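Local coordinates for genome polyprotein (Rhinovirus C, PDB 6KU8) that is the 3C cysteine protease, which probably cleaves the viral polyprotein at specific sites during maturation and is held here with the inhibitor rupintrivir, at residues 25-30 with 107-112; 103-108 with 147-152; 93-98 with 177-182. All blocks are in the same frame, centred on the assembly; numbering follows the deposited sequence.

Interaction 1: 25-30 with 107-112; sequences KGEFNM and TNVTKF. With AG7 (4-{2-(4-fluoro-benzyl)-6-methyl-5-[(5-methyl-isoxazole-3-carbonyl)-amino]-4-oxo-heptanoylamino}-5-(2-oxo-pyrrolidin-3-yl)-pentanoic acid ethyl ester), chain B.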
loop_
_atom_site.group_PDB
_atom_site.type_symbol
_atom_site.label_atom_id
_atom_site.label_comp_id
_atom_site.label_asym_id
_atom_site.label_seq_id
_atom_site.Cartn_x
_atom_site.Cartn_y
_atom_site.Cartn_z
ATOM N N LYS A 25 9.080 -6.238 -11.514
ATOM C CA LYS A 25 7.801 -5.669 -11.924
ATOM C C LYS A 25 7.810 -4.141 -11.960
ATOM O O LYS A 25 6.755 -3.534 -12.186
ATOM C CB LYS A 25 6.678 -6.153 -11.000
ATOM C CG LYS A 25 6.593 -7.671 -10.863
ATOM C CD LYS A 25 7.128 -8.372 -12.101
ATOM C CE LYS A 25 6.158 -9.410 -12.624
ATOM N NZ LYS A 25 5.009 -8.741 -13.292
ATOM N N GLY A 26 8.958 -3.514 -11.746
ATOM C CA GLY A 26 9.060 -2.070 -11.776
ATOM C C GLY A 26 9.192 -1.461 -10.392
ATOM O O GLY A 26 9.534 -2.125 -9.410
ATOM N N GLU A 27 8.899 -0.162 -10.328
ATOM C CA GLU A 27 9.014 0.627 -9.110
ATOM C C GLU A 27 7.668 0.699 -8.397
ATOM O O GLU A 27 6.640 0.966 -9.019
ATOM C CB GLU A 27 9.498 2.046 -9.415
ATOM C CG GLU A 27 10.984 2.182 -9.649
ATOM C CD GLU A 27 11.417 3.637 -9.738
ATOM O OE1 GLU A 27 10.553 4.524 -9.943
ATOM O OE2 GLU A 27 12.626 3.886 -9.575
ATOM N N PHE A 28 7.691 0.468 -7.092
ATOM C CA PHE A 28 6.506 0.528 -6.250
ATOM C C PHE A 28 6.807 1.421 -5.061
ATOM O O PHE A 28 7.972 1.639 -4.707
ATOM C CB PHE A 28 6.081 -0.856 -5.734
ATOM C CG PHE A 28 5.758 -1.836 -6.821
ATOM C CD1 PHE A 28 6.773 -2.488 -7.510
ATOM C CD2 PHE A 28 4.437 -2.103 -7.158
ATOM C CE1 PHE A 28 6.472 -3.385 -8.527
ATOM C CE2 PHE A 28 4.128 -3.006 -8.158
ATOM C CZ PHE A 28 5.136 -3.642 -8.848
ATOM N N ASN A 29 5.741 1.922 -4.438
ATOM C CA ASN A 29 5.855 2.576 -3.142
ATOM C C ASN A 29 5.756 1.522 -2.050
ATOM O O ASN A 29 4.869 0.665 -2.088
ATOM C CB ASN A 29 4.778 3.639 -2.933
ATOM C CG ASN A 29 4.920 4.335 -1.600
ATOM O OD1 ASN A 29 5.947 4.939 -1.314
ATOM N ND2 ASN A 29 3.887 4.254 -0.775
ATOM N N MET A 30 6.668 1.595 -1.084
ATOM C CA MET A 30 6.672 0.738 0.088
ATOM C C MET A 30 6.319 1.574 1.311
ATOM O O MET A 30 6.915 2.636 1.538
ATOM C CB MET A 30 8.038 0.070 0.275
ATOM C CG MET A 30 8.092 -0.931 1.457
ATOM S SD MET A 30 9.796 -1.382 1.928
ATOM C CE MET A 30 10.195 -0.015 3.028
ATOM N N THR A 107 2.216 8.971 -3.421
ATOM C CA THR A 107 3.313 8.058 -3.659
ATOM C C THR A 107 4.544 8.882 -3.988
ATOM O O THR A 107 4.477 10.110 -4.139
ATOM C CB THR A 107 2.977 7.076 -4.784
ATOM O OG1 THR A 107 3.931 6.007 -4.790
ATOM C CG2 THR A 107 2.963 7.797 -6.128
ATOM N N ASN A 108 5.682 8.200 -4.090
ATOM C CA ASN A 108 6.918 8.864 -4.500
ATOM C C ASN A 108 7.738 7.889 -5.317
ATOM O O ASN A 108 8.364 6.981 -4.771
ATOM C CB ASN A 108 7.742 9.369 -3.330
ATOM C CG ASN A 108 8.925 10.167 -3.802
ATOM O OD1 ASN A 108 8.801 10.942 -4.753
ATOM N ND2 ASN A 108 10.083 9.958 -3.193
ATOM N N VAL A 109 7.790 8.137 -6.618
ATOM C CA VAL A 109 8.279 7.159 -7.567
ATOM C C VAL A 109 8.751 7.959 -8.776
ATOM O O VAL A 109 8.437 9.145 -8.907
ATOM C CB VAL A 109 7.123 6.151 -7.822
ATOM C CG1 VAL A 109 6.529 6.195 -9.208
ATOM C CG2 VAL A 109 7.460 4.760 -7.280
ATOM N N THR A 110 9.598 7.349 -9.612
ATOM C CA THR A 110 10.253 8.136 -10.662
ATOM C C THR A 110 9.227 8.799 -11.580
ATOM O O THR A 110 9.386 9.967 -11.966
ATOM C CB THR A 110 11.210 7.270 -11.489
ATOM O OG1 THR A 110 12.165 6.633 -10.631
ATOM C CG2 THR A 110 11.958 8.147 -12.509
ATOM N N LYS A 111 8.172 8.068 -11.941
ATOM C CA LYS A 111 7.129 8.604 -12.814
ATOM C C LYS A 111 6.229 9.590 -12.092
ATOM O O LYS A 111 5.643 10.471 -12.731
ATOM C CB LYS A 111 6.253 7.471 -13.362
ATOM C CG LYS A 111 6.880 6.646 -14.474
ATOM C CD LYS A 111 6.391 5.204 -14.407
ATOM C CE LYS A 111 6.567 4.487 -15.741
ATOM N NZ LYS A 111 6.453 3.014 -15.564
ATOM N N PHE A 112 6.079 9.442 -10.779
ATOM C CA PHE A 112 5.133 10.232 -9.993
ATOM C C PHE A 112 5.854 10.702 -8.748
ATOM O O PHE A 112 5.665 10.162 -7.651
ATOM C CB PHE A 112 3.888 9.418 -9.650
ATOM C CG PHE A 112 3.203 8.892 -10.853
ATOM C CD1 PHE A 112 3.313 7.553 -11.200
ATOM C CD2 PHE A 112 2.488 9.758 -11.677
ATOM C CE1 PHE A 112 2.680 7.072 -12.337
ATOM C CE2 PHE A 112 1.860 9.291 -12.816
ATOM C CZ PHE A 112 1.960 7.952 -13.149
HETATM C C01 AG7 B . -4.162 -4.179 -12.951
HETATM C C02 AG7 B . -2.884 -4.942 -12.648
HETATM O O03 AG7 B . -4.451 -3.100 -12.519
HETATM C C04 AG7 B . -2.135 -4.474 -11.408
HETATM C C05 AG7 B . -1.192 -5.627 -11.113
HETATM C C06 AG7 B . -1.929 -6.761 -10.383
HETATM C C07 AG7 B . -2.687 -6.482 -9.257
HETATM C C08 AG7 B . -3.355 -7.501 -8.597
HETATM C C09 AG7 B . -3.275 -8.809 -9.061
HETATM C C10 AG7 B . -2.518 -9.094 -10.189
HETATM C C11 AG7 B . -1.847 -8.072 -10.850
HETATM N N12 AG7 B . -1.365 -2.010 -10.946
HETATM C C13 AG7 B . -0.727 -0.804 -11.503
HETATM C C14 AG7 B . -1.762 0.289 -11.296
HETATM C C15 AG7 B . -2.947 0.110 -12.320
HETATM C C16 AG7 B . -3.816 1.471 -12.331
HETATM N N17 AG7 B . -4.178 1.724 -13.579
HETATM O O18 AG7 B . -4.082 2.117 -11.375
HETATM C C19 AG7 B . 0.656 -0.369 -11.003
HETATM C C20 AG7 B . 1.502 -1.586 -10.596
HETATM C C21 AG7 B . 2.329 -1.739 -11.852
HETATM O O22 AG7 B . 2.657 -2.996 -12.351
HETATM O O23 AG7 B . 2.649 -0.749 -12.415
HETATM C C47 AG7 B . -1.449 -3.171 -11.815
HETATM O O48 AG7 B . -0.978 -3.088 -12.898
HETATM C C50 AG7 B . 3.375 -2.901 -13.544
HETATM C C53 AG7 B . 4.004 -4.263 -13.833
HETATM C C57 AG7 B . -5.037 -4.981 -13.896
HETATM N N58 AG7 B . -6.304 -4.366 -14.003
HETATM C C59 AG7 B . -7.439 -5.206 -14.166
HETATM O O60 AG7 B . -7.448 -6.396 -14.207
HETATM C C78 AG7 B . -4.438 -5.004 -15.303
HETATM C C81 AG7 B . -5.163 -5.968 -16.251
HETATM F F1 AG7 B . -3.943 -9.809 -8.405
HETATM C C82 AG7 B . -4.450 -3.583 -15.878
HETATM C C83 AG7 B . -3.621 0.648 -14.497
HETATM C C84 AG7 B . -2.524 -0.071 -13.582
HETATM C C1 AG7 B . -8.639 -4.348 -14.306
HETATM O O HOH W 1 8.345 5.061 -11.539
HETATM O O HOH W 2 8.313 5.997 -2.191
#

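Interaction 2: 103-108 with 147-152; sequences MHLATN and PGQCGG. With AG7 (4-{2-(4-fluoro-benzyl)-6-methyl-5-[(5-methyl-isoxazole-3-carbonyl)-amino]-4-oxo-heptanoylamino}-5-(2-oxo-pyrrolidin-3-yl)-pentanoic acid ethyl ester), chain B.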
loop_
_atom_site.group_PDB
_atom_site.type_symbol
_atom_site.label_atom_id
_atom_site.label_comp_id
_atom_site.label_asym_id
_atom_site.label_seq_id
_atom_site.Cartn_x
_atom_site.Cartn_y
_atom_site.Cartn_z
ATOM N N MET A 103 -10.377 11.429 0.537
ATOM C CA MET A 103 -9.125 10.691 0.583
ATOM C C MET A 103 -8.159 11.160 -0.501
ATOM O O MET A 103 -8.553 11.687 -1.545
ATOM C CB MET A 103 -9.385 9.191 0.428
ATOM C CG MET A 103 -9.779 8.512 1.730
ATOM S SD MET A 103 -8.353 8.497 2.834
ATOM C CE MET A 103 -9.158 8.324 4.435
ATOM N N HIS A 104 -6.874 10.927 -0.250
ATOM C CA HIS A 104 -5.805 11.254 -1.180
ATOM C C HIS A 104 -5.041 9.990 -1.559
ATOM O O HIS A 104 -4.972 9.030 -0.785
ATOM C CB HIS A 104 -4.824 12.275 -0.565
ATOM C CG HIS A 104 -5.393 13.655 -0.422
ATOM N ND1 HIS A 104 -4.778 14.769 -0.954
ATOM C CD2 HIS A 104 -6.528 14.099 0.170
ATOM C CE1 HIS A 104 -5.506 15.840 -0.687
ATOM N NE2 HIS A 104 -6.572 15.461 -0.007
ATOM N N LEU A 105 -4.475 9.988 -2.759
ATOM C CA LEU A 105 -3.470 8.999 -3.136
ATOM C C LEU A 105 -2.121 9.699 -3.150
ATOM O O LEU A 105 -1.977 10.758 -3.773
ATOM C CB LEU A 105 -3.771 8.377 -4.503
ATOM C CG LEU A 105 -2.692 7.463 -5.125
ATOM C CD1 LEU A 105 -2.311 6.397 -4.168
ATOM C CD2 LEU A 105 -3.190 6.829 -6.425
ATOM N N ALA A 106 -1.145 9.134 -2.439
ATOM C CA ALA A 106 0.183 9.735 -2.365
ATOM C C ALA A 106 1.226 8.656 -2.597
ATOM O O ALA A 106 1.120 7.553 -2.050
ATOM C CB ALA A 106 0.426 10.430 -1.017
ATOM N N THR A 107 2.216 8.971 -3.421
ATOM C CA THR A 107 3.313 8.058 -3.659
ATOM C C THR A 107 4.544 8.882 -3.988
ATOM O O THR A 107 4.477 10.110 -4.139
ATOM C CB THR A 107 2.977 7.076 -4.784
ATOM O OG1 THR A 107 3.931 6.007 -4.790
ATOM C CG2 THR A 107 2.963 7.797 -6.128
ATOM N N ASN A 108 5.682 8.200 -4.090
ATOM C CA ASN A 108 6.918 8.864 -4.500
ATOM C C ASN A 108 7.738 7.889 -5.317
ATOM O O ASN A 108 8.364 6.981 -4.771
ATOM C CB ASN A 108 7.742 9.369 -3.330
ATOM C CG ASN A 108 8.925 10.167 -3.802
ATOM O OD1 ASN A 108 8.801 10.942 -4.753
ATOM N ND2 ASN A 108 10.083 9.958 -3.193
ATOM N N PRO A 147 -0.766 3.167 -14.184
ATOM C CA PRO A 147 0.354 2.261 -13.908
ATOM C C PRO A 147 1.508 3.039 -13.285
ATOM O O PRO A 147 1.760 4.194 -13.637
ATOM C CB PRO A 147 0.720 1.711 -15.292
ATOM C CG PRO A 147 -0.548 1.841 -16.094
ATOM C CD PRO A 147 -1.250 3.063 -15.577
ATOM N N GLY A 148 2.200 2.404 -12.337
ATOM C CA GLY A 148 3.278 3.029 -11.606
ATOM C C GLY A 148 2.880 3.654 -10.278
ATOM O O GLY A 148 3.759 4.020 -9.496
ATOM N N GLN A 149 1.586 3.770 -9.992
ATOM C CA GLN A 149 1.130 4.310 -8.724
ATOM C C GLN A 149 0.863 3.228 -7.684
ATOM O O GLN A 149 0.418 3.547 -6.581
ATOM C CB GLN A 149 -0.122 5.159 -8.946
ATOM C CG GLN A 149 0.150 6.364 -9.824
ATOM C CD GLN A 149 -1.095 7.135 -10.141
ATOM O OE1 GLN A 149 -2.209 6.622 -10.005
ATOM N NE2 GLN A 149 -0.923 8.392 -10.556
ATOM N N CYS A 150 1.133 1.961 -7.997
ATOM C CA CYS A 150 0.864 0.919 -7.020
ATOM C C CYS A 150 1.743 1.092 -5.787
ATOM O O CYS A 150 2.881 1.570 -5.863
ATOM C CB CYS A 150 1.061 -0.467 -7.623
ATOM S SG CYS A 150 -0.427 -0.993 -8.505
ATOM N N GLY A 151 1.205 0.653 -4.652
ATOM C CA GLY A 151 1.791 0.893 -3.363
ATOM C C GLY A 151 1.488 2.256 -2.802
ATOM O O GLY A 151 1.605 2.448 -1.588
ATOM N N GLY A 152 1.074 3.206 -3.638
ATOM C CA GLY A 152 0.710 4.518 -3.146
ATOM C C GLY A 152 -0.216 4.395 -1.954
ATOM O O GLY A 152 -1.048 3.488 -1.910
HETATM C C01 AG7 B . -4.162 -4.179 -12.951
HETATM C C02 AG7 B . -2.884 -4.942 -12.648
HETATM O O03 AG7 B . -4.451 -3.100 -12.519
HETATM C C04 AG7 B . -2.135 -4.474 -11.408
HETATM C C05 AG7 B . -1.192 -5.627 -11.113
HETATM C C06 AG7 B . -1.929 -6.761 -10.383
HETATM C C07 AG7 B . -2.687 -6.482 -9.257
HETATM C C08 AG7 B . -3.355 -7.501 -8.597
HETATM C C09 AG7 B . -3.275 -8.809 -9.061
HETATM C C10 AG7 B . -2.518 -9.094 -10.189
HETATM C C11 AG7 B . -1.847 -8.072 -10.850
HETATM N N12 AG7 B . -1.365 -2.010 -10.946
HETATM C C13 AG7 B . -0.727 -0.804 -11.503
HETATM C C14 AG7 B . -1.762 0.289 -11.296
HETATM C C15 AG7 B . -2.947 0.110 -12.320
HETATM C C16 AG7 B . -3.816 1.471 -12.331
HETATM N N17 AG7 B . -4.178 1.724 -13.579
HETATM O O18 AG7 B . -4.082 2.117 -11.375
HETATM C C19 AG7 B . 0.656 -0.369 -11.003
HETATM C C20 AG7 B . 1.502 -1.586 -10.596
HETATM C C21 AG7 B . 2.329 -1.739 -11.852
HETATM O O22 AG7 B . 2.657 -2.996 -12.351
HETATM O O23 AG7 B . 2.649 -0.749 -12.415
HETATM C C47 AG7 B . -1.449 -3.171 -11.815
HETATM O O48 AG7 B . -0.978 -3.088 -12.898
HETATM C C50 AG7 B . 3.375 -2.901 -13.544
HETATM C C53 AG7 B . 4.004 -4.263 -13.833
HETATM C C57 AG7 B . -5.037 -4.981 -13.896
HETATM N N58 AG7 B . -6.304 -4.366 -14.003
HETATM C C59 AG7 B . -7.439 -5.206 -14.166
HETATM O O60 AG7 B . -7.448 -6.396 -14.207
HETATM C C78 AG7 B . -4.438 -5.004 -15.303
HETATM C C81 AG7 B . -5.163 -5.968 -16.251
HETATM F F1 AG7 B . -3.943 -9.809 -8.405
HETATM C C82 AG7 B . -4.450 -3.583 -15.878
HETATM C C83 AG7 B . -3.621 0.648 -14.497
HETATM C C84 AG7 B . -2.524 -0.071 -13.582
HETATM C C1 AG7 B . -8.639 -4.348 -14.306
HETATM O O HOH W 3 3.846 4.133 -6.769
#

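Interaction 3: 93-98 with 177-182; sequences IPEHQR and LLRKYF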
loop_
_atom_site.group_PDB
_atom_site.type_symbol
_atom_site.label_atom_id
_atom_site.label_comp_id
_atom_site.label_asym_id
_atom_site.label_seq_id
_atom_site.Cartn_x
_atom_site.Cartn_y
_atom_site.Cartn_z
ATOM N N ILE A 93 -4.538 3.331 11.299
ATOM C CA ILE A 93 -5.037 2.310 10.412
ATOM C C ILE A 93 -6.391 1.834 10.931
ATOM O O ILE A 93 -6.473 1.450 12.119
ATOM C CB ILE A 93 -4.048 1.140 10.286
ATOM C CG1 ILE A 93 -2.716 1.648 9.708
ATOM C CG2 ILE A 93 -4.613 0.015 9.435
ATOM C CD1 ILE A 93 -1.697 0.546 9.417
ATOM N N PRO A 94 -7.453 1.848 10.134
ATOM C CA PRO A 94 -8.782 1.504 10.653
ATOM C C PRO A 94 -8.833 0.065 11.129
ATOM O O PRO A 94 -8.047 -0.783 10.698
ATOM C CB PRO A 94 -9.707 1.703 9.445
ATOM C CG PRO A 94 -8.941 2.612 8.517
ATOM C CD PRO A 94 -7.502 2.195 8.700
ATOM N N GLU A 95 -9.814 -0.215 11.995
ATOM C CA GLU A 95 -10.039 -1.591 12.418
ATOM C C GLU A 95 -10.935 -2.371 11.464
ATOM O O GLU A 95 -10.818 -3.599 11.389
ATOM C CB GLU A 95 -10.626 -1.622 13.836
ATOM C CG GLU A 95 -9.563 -1.357 14.897
ATOM C CD GLU A 95 -10.065 -1.576 16.304
ATOM O OE1 GLU A 95 -11.124 -1.017 16.660
ATOM O OE2 GLU A 95 -9.394 -2.311 17.051
ATOM N N HIS A 96 -11.816 -1.698 10.727
ATOM C CA HIS A 96 -12.722 -2.376 9.814
ATOM C C HIS A 96 -12.787 -1.614 8.498
ATOM O O HIS A 96 -12.335 -0.470 8.384
ATOM C CB HIS A 96 -14.134 -2.517 10.416
ATOM C CG HIS A 96 -14.173 -3.307 11.687
ATOM N ND1 HIS A 96 -14.037 -4.679 11.716
ATOM C CD2 HIS A 96 -14.334 -2.918 12.975
ATOM C CE1 HIS A 96 -14.112 -5.103 12.967
ATOM N NE2 HIS A 96 -14.289 -4.053 13.751
ATOM N N GLN A 97 -13.375 -2.260 7.496
ATOM C CA GLN A 97 -13.669 -1.575 6.249
ATOM C C GLN A 97 -14.781 -0.565 6.471
ATOM O O GLN A 97 -15.769 -0.861 7.148
ATOM C CB GLN A 97 -14.073 -2.584 5.182
ATOM C CG GLN A 97 -12.932 -3.436 4.684
ATOM C CD GLN A 97 -13.384 -4.384 3.597
ATOM O OE1 GLN A 97 -13.439 -5.602 3.802
ATOM N NE2 GLN A 97 -13.734 -3.829 2.439
ATOM N N ARG A 98 -14.611 0.635 5.917
ATOM C CA ARG A 98 -15.596 1.701 6.043
ATOM C C ARG A 98 -15.473 2.621 4.830
ATOM O O ARG A 98 -14.464 2.618 4.124
ATOM C CB ARG A 98 -15.428 2.483 7.371
ATOM C CG ARG A 98 -14.272 2.023 8.297
ATOM C CD ARG A 98 -14.643 1.795 9.819
ATOM N NE ARG A 98 -14.089 2.817 10.733
ATOM C CZ ARG A 98 -13.181 2.634 11.711
ATOM N NH1 ARG A 98 -12.656 1.442 11.990
ATOM N NH2 ARG A 98 -12.793 3.689 12.432
ATOM N N LEU A 177 -6.225 -1.536 4.377
ATOM C CA LEU A 177 -5.324 -1.723 5.513
ATOM C C LEU A 177 -6.186 -1.880 6.764
ATOM O O LEU A 177 -7.001 -1.004 7.068
ATOM C CB LEU A 177 -4.360 -0.544 5.656
ATOM C CG LEU A 177 -3.313 -0.389 4.551
ATOM C CD1 LEU A 177 -2.676 0.989 4.644
ATOM C CD2 LEU A 177 -2.252 -1.488 4.651
ATOM N N LEU A 178 -6.051 -3.012 7.456
ATOM C CA LEU A 178 -6.822 -3.272 8.665
ATOM C C LEU A 178 -5.869 -3.519 9.829
ATOM O O LEU A 178 -4.863 -4.222 9.689
ATOM C CB LEU A 178 -7.776 -4.456 8.470
ATOM C CG LEU A 178 -8.731 -4.307 7.284
ATOM C CD1 LEU A 178 -9.408 -5.643 6.961
ATOM C CD2 LEU A 178 -9.767 -3.212 7.553
ATOM N N ARG A 179 -6.173 -2.917 10.979
ATOM C CA ARG A 179 -5.183 -2.888 12.052
ATOM C C ARG A 179 -4.773 -4.287 12.493
ATOM O O ARG A 179 -3.623 -4.493 12.895
ATOM C CB ARG A 179 -5.702 -2.100 13.249
ATOM C CG ARG A 179 -4.577 -1.672 14.209
ATOM C CD ARG A 179 -5.136 -0.764 15.288
ATOM N NE ARG A 179 -5.882 0.343 14.688
ATOM C CZ ARG A 179 -6.759 1.088 15.350
ATOM N NH1 ARG A 179 -7.015 0.826 16.632
ATOM N NH2 ARG A 179 -7.391 2.075 14.729
ATOM N N LYS A 180 -5.691 -5.256 12.428
ATOM C CA LYS A 180 -5.369 -6.617 12.847
ATOM C C LYS A 180 -4.271 -7.248 12.002
ATOM O O LYS A 180 -3.628 -8.199 12.463
ATOM C CB LYS A 180 -6.626 -7.500 12.802
ATOM C CG LYS A 180 -7.203 -7.687 11.396
ATOM C CD LYS A 180 -8.493 -8.519 11.404
ATOM C CE LYS A 180 -9.187 -8.459 10.038
ATOM N NZ LYS A 180 -10.488 -9.201 10.036
ATOM N N TYR A 181 -4.038 -6.752 10.778
ATOM C CA TYR A 181 -2.913 -7.252 9.993
ATOM C C TYR A 181 -1.580 -7.048 10.713
ATOM O O TYR A 181 -0.626 -7.802 10.488
ATOM C CB TYR A 181 -2.851 -6.547 8.637
ATOM C CG TYR A 181 -3.969 -6.851 7.664
ATOM C CD1 TYR A 181 -4.790 -7.971 7.831
ATOM C CD2 TYR A 181 -4.198 -6.027 6.566
ATOM C CE1 TYR A 181 -5.800 -8.259 6.924
ATOM C CE2 TYR A 181 -5.217 -6.304 5.669
ATOM C CZ TYR A 181 -6.011 -7.419 5.846
ATOM O OH TYR A 181 -7.016 -7.699 4.936
ATOM N N PHE A 182 -1.485 -6.021 11.559
ATOM C CA PHE A 182 -0.208 -5.520 12.053
ATOM C C PHE A 182 -0.051 -5.703 13.562
ATOM O O PHE A 182 0.810 -5.067 14.177
ATOM C CB PHE A 182 -0.067 -4.051 11.654
ATOM C CG PHE A 182 -0.357 -3.817 10.191
ATOM C CD1 PHE A 182 0.481 -4.347 9.229
ATOM C CD2 PHE A 182 -1.495 -3.125 9.781
ATOM C CE1 PHE A 182 0.229 -4.162 7.870
ATOM C CE2 PHE A 182 -1.775 -2.937 8.414
ATOM C CZ PHE A 182 -0.908 -3.460 7.461
HETATM O O HOH W 4 -8.419 -4.823 12.565
#

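Interaction 1: 25-30 with 107-112
Glu27 OE1 is gripped by two donors of Thr110 and by a water. Thr110 OG1 donates to Glu27 OE1 over 2.7 Å, on the syn side and 16° out of the carboxylate plane. Thr110 N donates to Glu27 OE1 over 3.0 Å, nearly along the C-O axis. Water 1 adds a third hydrogen and accepts one from Lys111 N. The extended Glu27 chain crosses the Thr110 side chain at about a right angle. Thr110 OG1 lies beside its own backbone N (chi1 -56°), which lets both reach one oxygen.

Deeper in, Val109 CG2 packs on Glu27 CB at 4.0 Å. Asn29 and Thr107 slide past each other in opposite directions, with Thr107 OG1 3.1 Å from Asn29 CB. The Asn29 amide is shared out: ND2 bonds to Gly151 O, and OD1 takes a hydrogen from water 2, which also donates to Asn108 O. Strand 26-34 of the barrel thus meets the loop after strand 100-107. On the other side of the strand, the Phe28 ring approaches the inhibitor, with CE2 3.9 Å from AG7 C20. With three donors on one oxygen, the Glu27 carboxylate is probably favoured in its charged form.

Interaction 2: 103-108 with 147-152
Leu105 and Gln149 cross obliquely, and they meet where Leu105 CD2 comes 3.7 Å from Gln149 OE1. With CG anti to the backbone N (chi1 172°), the leucine branch is carried toward the turn and its two methyls divide the work. CD2 faces the Gln149 amide, while Leu105 CD1 lies 3.6 Å from Gly152 C. The amide oxygen of Gln149 has its polar partner in Lys146 N, which helps to fix the end of this side chain beside the leucine.

Thr107 lies near the same glycine, with its CB 3.8 Å from Gly152 CA. Gly152 has no CB, and Leu105 CD1, Ala106 O and Thr107 CB close in on its CA. Gln149 to Gly152 form a type II beta turn, closed by a bond from Gly152 N to Gln149 O. This is the segment that carries Cys150, probably the nucleophile of a Cys-His-Glu triad with His43 and Glu74, as in other 3C proteases of the chymotrypsin-like fold.

Water 3 joins the two segments where no direct hydrogen bond does. It accepts from Thr107 OG1 at 2.7 Å and donates to Gly148 O and Cys150 O. Cys150 CB points away from strand 100-107, toward the inhibitor. Gly148 N donates to AG7 O23 over 3.2 Å, and Pro147 CD packs on AG7 C83.

Interaction 3: 93-98 with 177-182
Arg179 reaches across to the loop of residues 93-98, and most of its side chain from CB outward meets that loop. Arg179 CB lies 3.7 Å from Pro94 O, the atom that also accepts from Arg179 N over 2.9 Å. CG is anti to the backbone N, and the chain bends at chi3, -53°, which places NE. Arg179 NE donates to Ile93 O over 2.9 Å. Arg179 NH2 donates to Ile93 O over 2.8 Å, tilted 33° from the carbonyl plane. The guanidinium thus holds one atom side-on with two nitrogens, and Ile93 O lies close to its plane. Over one face, Glu95 CG sits 3.7 Å from Arg179 CZ. The carboxylate stacks on the guanidinium with the planes 15° apart. Arg179 NH1 and Glu95 OE2 form a long salt bridge of 4.0 Å, where charge acts without a directed N-H.

Beside this polar grip lies an apolar one. Ile93 CG2 packs on Leu177 CB, and Ile93 CD1 comes 3.6 Å from Phe182 CE2. Leu178 CD2 rests against the backbone of His96 and Gln97.

The loop before strand 100-107 is joined here to the C-terminal segment with its 3-10 turn, 179-181. Leu177 and Phe182 reach strands 75-80 and 26-34, while Pro94 touches Val161 of strand 159-167.

Interactions 1 and 2 are neighbours. They share Thr107 and Asn108, and both touch the inhibitor. Asn29 N probably bonds to Cys150 O, a second tie between the two. Interaction 2 is buried; close packing and one water do its work. Interaction 1 is partly buried, with a carboxylate held toward the solvent side, where Thr110 is exposed. Interaction 3 lies on the opposite side of the chain's centre, its own centre about 24 Å from that of interaction 1. It is also partly buried, but there an arginine and backbone carbonyls supply the polar grip. Strand 26-34 takes part in interaction 1 and also packs against interaction 3 farther along.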